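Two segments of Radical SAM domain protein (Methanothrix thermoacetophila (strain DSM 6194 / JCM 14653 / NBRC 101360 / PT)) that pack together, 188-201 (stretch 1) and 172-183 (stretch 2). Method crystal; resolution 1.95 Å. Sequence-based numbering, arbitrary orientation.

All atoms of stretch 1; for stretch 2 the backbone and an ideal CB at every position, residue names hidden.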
# COMPACT_ATOMS: atom_id res chain seq x y z
N GLU A 188 8.49 20.21 1.90
CA GLU A 188 8.69 20.02 0.47
C GLU A 188 10.13 19.61 0.20
O GLU A 188 11.00 19.68 1.07
CB GLU A 188 8.35 21.29 -0.32
CG GLU A 188 6.89 21.71 -0.24
CD GLU A 188 6.59 22.93 -1.10
OE1 GLU A 188 5.53 23.55 -0.90
OE2 GLU A 188 7.42 23.27 -1.97
N GLY A 189 10.38 19.20 -1.04
CA GLY A 189 11.75 19.02 -1.48
C GLY A 189 12.44 17.83 -0.83
O GLY A 189 11.81 16.86 -0.40
N LEU A 190 13.76 17.94 -0.73
CA LEU A 190 14.58 16.85 -0.21
C LEU A 190 14.23 16.55 1.24
O LEU A 190 14.23 15.38 1.66
CB LEU A 190 16.06 17.19 -0.37
CG LEU A 190 17.09 16.12 -0.02
CD1 LEU A 190 16.95 14.92 -0.94
CD2 LEU A 190 18.49 16.69 -0.11
N GLU A 191 13.96 17.59 2.04
CA GLU A 191 13.58 17.38 3.43
C GLU A 191 12.34 16.49 3.53
O GLU A 191 12.30 15.55 4.34
CB GLU A 191 13.32 18.72 4.13
CG GLU A 191 12.99 18.57 5.61
CD GLU A 191 13.02 19.88 6.38
OE1 GLU A 191 12.92 20.96 5.75
OE2 GLU A 191 13.14 19.83 7.62
N ALA A 192 11.31 16.79 2.74
CA ALA A 192 10.12 15.95 2.71
C ALA A 192 10.45 14.52 2.33
O ALA A 192 9.96 13.56 2.95
CB ALA A 192 9.08 16.54 1.74
N ALA A 193 11.27 14.34 1.29
CA ALA A 193 11.64 13.00 0.84
C ALA A 193 12.41 12.24 1.91
O ALA A 193 12.23 11.02 2.07
CB ALA A 193 12.45 13.08 -0.45
N LYS A 194 13.30 12.92 2.64
CA LYS A 194 14.06 12.26 3.69
C LYS A 194 13.17 11.88 4.86
O LYS A 194 13.35 10.81 5.47
CB LYS A 194 15.20 13.16 4.17
CG LYS A 194 16.35 13.33 3.18
CD LYS A 194 17.38 14.30 3.73
CE LYS A 194 18.79 13.90 3.34
NZ LYS A 194 19.18 12.60 3.96
N ILE A 195 12.20 12.73 5.21
CA ILE A 195 11.29 12.39 6.29
C ILE A 195 10.46 11.18 5.91
O ILE A 195 10.28 10.25 6.70
CB ILE A 195 10.40 13.60 6.64
CG1 ILE A 195 11.19 14.67 7.38
CG2 ILE A 195 9.17 13.14 7.43
CD1 ILE A 195 10.51 16.02 7.40
N LEU A 196 9.96 11.16 4.67
CA LEU A 196 9.15 10.04 4.22
C LEU A 196 9.94 8.75 4.23
O LEU A 196 9.51 7.75 4.82
CB LEU A 196 8.61 10.32 2.82
CG LEU A 196 7.80 9.19 2.17
CD1 LEU A 196 6.54 8.88 2.97
CD2 LEU A 196 7.45 9.52 0.73
N LEU A 197 11.14 8.76 3.64
CA LEU A 197 11.91 7.53 3.51
C LEU A 197 12.33 6.96 4.87
O LEU A 197 12.27 5.75 5.09
CB LEU A 197 13.16 7.78 2.67
CG LEU A 197 14.14 6.61 2.54
CD1 LEU A 197 13.44 5.39 1.96
CD2 LEU A 197 15.36 7.00 1.72
N ASP A 198 12.80 7.82 5.77
CA ASP A 198 13.18 7.35 7.10
C ASP A 198 12.01 6.68 7.81
O ASP A 198 12.18 5.66 8.48
CB ASP A 198 13.79 8.49 7.90
CG ASP A 198 15.23 8.77 7.48
OD1 ASP A 198 15.44 9.43 6.44
OD2 ASP A 198 16.16 8.31 8.17
N ASN A 199 10.80 7.25 7.68
CA ASN A 199 9.63 6.66 8.32
C ASN A 199 9.22 5.35 7.63
O ASN A 199 8.87 4.38 8.31
CB ASN A 199 8.46 7.65 8.31
CG ASN A 199 8.51 8.61 9.49
OD1 ASN A 199 9.52 8.71 10.19
ND2 ASN A 199 7.42 9.34 9.71
N GLN A 200 9.24 5.32 6.30
CA GLN A 200 8.94 4.08 5.59
C GLN A 200 9.85 2.94 6.04
O GLN A 200 9.38 1.83 6.33
CB GLN A 200 9.06 4.27 4.07
CG GLN A 200 8.08 5.25 3.45
CD GLN A 200 8.46 5.61 2.02
OE1 GLN A 200 9.59 6.02 1.75
NE2 GLN A 200 7.52 5.46 1.09
N LEU A 201 11.15 3.20 6.11
CA LEU A 201 12.08 2.14 6.49
C LEU A 201 11.89 1.72 7.94
O LEU A 201 11.90 0.53 8.25
CB LEU A 201 13.52 2.57 6.23
CG LEU A 201 13.86 2.85 4.77
CD1 LEU A 201 15.30 3.32 4.63
CD2 LEU A 201 13.59 1.63 3.89
N UNK A 172 16.07 10.68 -5.29
CA UNK A 172 15.06 10.17 -6.20
C UNK A 172 13.67 10.38 -5.63
O UNK A 172 12.74 10.74 -6.36
CB UNK A 172 15.30 8.69 -6.49
N UNK A 173 13.49 10.14 -4.33
CA UNK A 173 12.21 10.43 -3.70
C UNK A 173 11.73 11.84 -3.95
O UNK A 173 10.53 12.07 -4.14
CB UNK A 173 12.31 10.19 -2.19
N UNK A 174 12.65 12.81 -3.94
CA UNK A 174 12.26 14.21 -4.12
C UNK A 174 11.61 14.43 -5.47
O UNK A 174 10.80 15.35 -5.63
CB UNK A 174 13.47 15.13 -3.97
N UNK A 175 11.96 13.62 -6.46
CA UNK A 175 11.39 13.72 -7.80
C UNK A 175 9.99 13.13 -7.88
O UNK A 175 9.35 13.23 -8.94
CB UNK A 175 12.30 13.02 -8.81
N UNK A 176 9.49 12.53 -6.81
CA UNK A 176 8.23 11.79 -6.86
C UNK A 176 7.14 12.41 -6.00
O UNK A 176 5.95 12.17 -6.26
CB UNK A 176 8.46 10.34 -6.42
N UNK A 177 7.47 13.24 -5.02
CA UNK A 177 6.51 13.79 -4.07
C UNK A 177 6.55 15.31 -4.07
O UNK A 177 7.63 15.92 -4.02
CB UNK A 177 6.79 13.26 -2.66
N UNK A 178 5.36 15.93 -4.11
CA UNK A 178 5.27 17.38 -3.95
C UNK A 178 5.55 17.79 -2.51
O UNK A 178 6.27 18.76 -2.26
CB UNK A 178 3.89 17.88 -4.38
N UNK A 179 4.97 17.06 -1.55
CA UNK A 179 5.09 17.43 -0.15
C UNK A 179 4.69 16.23 0.70
O UNK A 179 4.06 15.29 0.22
CB UNK A 179 4.23 18.65 0.18
N UNK A 180 5.04 16.31 1.98
CA UNK A 180 4.53 15.41 3.00
C UNK A 180 4.07 16.27 4.16
O UNK A 180 4.62 17.34 4.43
CB UNK A 180 5.58 14.39 3.44
N UNK A 181 3.02 15.80 4.84
CA UNK A 181 2.50 16.44 6.04
C UNK A 181 2.77 15.49 7.19
O UNK A 181 2.22 14.39 7.24
CB UNK A 181 1.01 16.77 5.92
N UNK A 182 3.63 15.90 8.12
CA UNK A 182 4.01 15.04 9.22
C UNK A 182 4.00 15.84 10.51
O UNK A 182 4.71 16.84 10.62
CB UNK A 182 5.38 14.41 8.98
N UNK A 183 3.22 15.36 11.49
CA UNK A 183 3.11 15.98 12.81
C UNK A 183 2.85 17.48 12.73
O UNK A 183 3.50 18.29 13.39
CB UNK A 183 4.39 15.72 13.61

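Helix 189-201 lies over strand 179-182 at an angle of 56°, their axes 7.6 Å apart at closest approach.

Position 172 is helical and its CB points away from stretch 1, so little is dictated there; the residue is Ile172. At 173 the CB points toward the helix, and the ideal CB would lie a tight 3.4 Å from Ala193 CB. The smallest residue is favoured, and Ala193 CB lies 3.8 Å from Gly173 C.

The CB of 174 also faces stretch 1, near Ala193 CB, Gly189 and Leu190, where the first turn of the helix leaves backbone NH groups without partners in the helix. A small residue would fit, as would an extended polar or acidic one. Glu174 takes t, t for chi1 and chi2 and runs along this end of the helix, its CG 3.6 Å from Gly189 C and its CD 3.4 Å from Leu190 N, a close approach without a direct hydrogen bond.

Nothing of stretch 1 lies within 5.5 Å of the ideal CB at 175 or 176, so neither choice can be read from this contact; they are Gln175 and Ile176.

At 177 the CB points toward the helix but stays 5.1 Å from Leu196 CD2, leaving room for a long aliphatic or aromatic side chain. Tyr177 fills it: Leu196 CD2 sits over one ring face, 3.6 Å from the ring centroid in a CH-pi contact. A water lies 2.5 Å from Tyr177 OH and accepts a hydrogen bond from Gln200 NE2 (2.9 Å).

The CB of 178 turns away, where many residues would serve, and the backbone makes the contact. In Asp178, a water lies 2.8 Å from Asp178 O and accepts a hydrogen bond from Gly189 N (2.9 Å). At 179 the ideal CB is 4.1 Å from Glu188 CG, beside the aliphatic part of Glu188, where an apolar, polar or aromatic side chain could lie; the ring of Tyr179 leads away.

Position 180 faces Ala192 CB (4.4 Å from the ideal CB) and Leu196 CB (5.1 Å), an apolar site suited to a medium aliphatic residue. Val180 places CG2 3.9 Å from Ala192 CB and CG1 4.1 Å from Leu196 CB.

Position 181 is out of reach, so stretch 1 leaves the choice open; it holds Ile181. At 182 the ideal CB is 4.3 Å from Ile195 CG2, with Asn199 further along; a large aliphatic or aromatic residue would suit. Tyr182 brings CD2 to 4.1 Å from Ile195 CG2, and Asn199 ND2 lies over one ring face, 3.2 Å from Tyr182 CE1.

Position 183 is beyond stretch 1, and its backbone (50/47) suits glycine, asparagine or aspartate most readily but admits others; it is Lys183.

Stretch 2 172-183: IGEQIYDYVIYK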
# COMPACT_ATOMS: atom_id res chain seq x y z
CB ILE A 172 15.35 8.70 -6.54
CG1 ILE A 172 16.69 8.62 -7.30
CG2 ILE A 172 14.20 8.10 -7.35
CD1 ILE A 172 17.17 7.22 -7.59
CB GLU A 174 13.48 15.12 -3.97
CG GLU A 174 13.14 16.60 -4.10
CD GLU A 174 14.35 17.50 -4.10
OE1 GLU A 174 15.49 16.98 -4.04
OE2 GLU A 174 14.17 18.74 -4.17
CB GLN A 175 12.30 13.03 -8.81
CG GLN A 175 13.70 13.64 -8.88
CD GLN A 175 14.60 12.91 -9.85
OE1 GLN A 175 14.33 12.87 -11.05
NE2 GLN A 175 15.68 12.33 -9.35
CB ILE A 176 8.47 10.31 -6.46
CG1 ILE A 176 9.49 9.67 -7.41
CG2 ILE A 176 7.20 9.48 -6.49
CD1 ILE A 176 9.96 8.30 -6.97
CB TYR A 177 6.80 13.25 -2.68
CG TYR A 177 6.77 11.75 -2.67
CD1 TYR A 177 5.57 11.05 -2.66
CD2 TYR A 177 7.95 11.02 -2.75
CE1 TYR A 177 5.55 9.66 -2.67
CE2 TYR A 177 7.94 9.64 -2.78
CZ TYR A 177 6.74 8.97 -2.73
OH TYR A 177 6.74 7.59 -2.76
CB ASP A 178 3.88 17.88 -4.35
CG ASP A 178 3.73 18.10 -5.83
OD1 ASP A 178 4.71 17.94 -6.58
OD2 ASP A 178 2.60 18.44 -6.25
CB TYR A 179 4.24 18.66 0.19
CG TYR A 179 2.74 18.48 0.03
CD1 TYR A 179 1.99 17.78 0.97
CD2 TYR A 179 2.08 19.01 -1.07
CE1 TYR A 179 0.63 17.61 0.82
CE2 TYR A 179 0.71 18.86 -1.22
CZ TYR A 179 -0.01 18.16 -0.28
OH TYR A 179 -1.37 17.99 -0.43
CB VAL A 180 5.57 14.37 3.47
CG1 VAL A 180 6.19 13.63 2.28
CG2 VAL A 180 6.65 15.01 4.31
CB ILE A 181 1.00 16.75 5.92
CG1 ILE A 181 0.71 17.58 4.67
CG2 ILE A 181 0.51 17.48 7.17
CD1 ILE A 181 -0.76 17.63 4.31
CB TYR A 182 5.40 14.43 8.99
CG TYR A 182 5.81 13.46 10.05
CD1 TYR A 182 5.08 12.29 10.27
CD2 TYR A 182 6.93 13.69 10.85
CE1 TYR A 182 5.44 11.39 11.25
CE2 TYR A 182 7.30 12.79 11.83
CZ TYR A 182 6.55 11.64 12.02
OH TYR A 182 6.91 10.74 13.00
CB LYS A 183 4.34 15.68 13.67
CG LYS A 183 4.52 14.20 13.97
CD LYS A 183 5.50 13.99 15.10
CE LYS A 183 5.64 12.51 15.43
NZ LYS A 183 6.26 12.31 16.76
O HOH W 1 8.47 6.29 -1.56
O HOH W 2 9.76 15.52 -1.90
O HOH W 3 8.76 18.99 -3.45
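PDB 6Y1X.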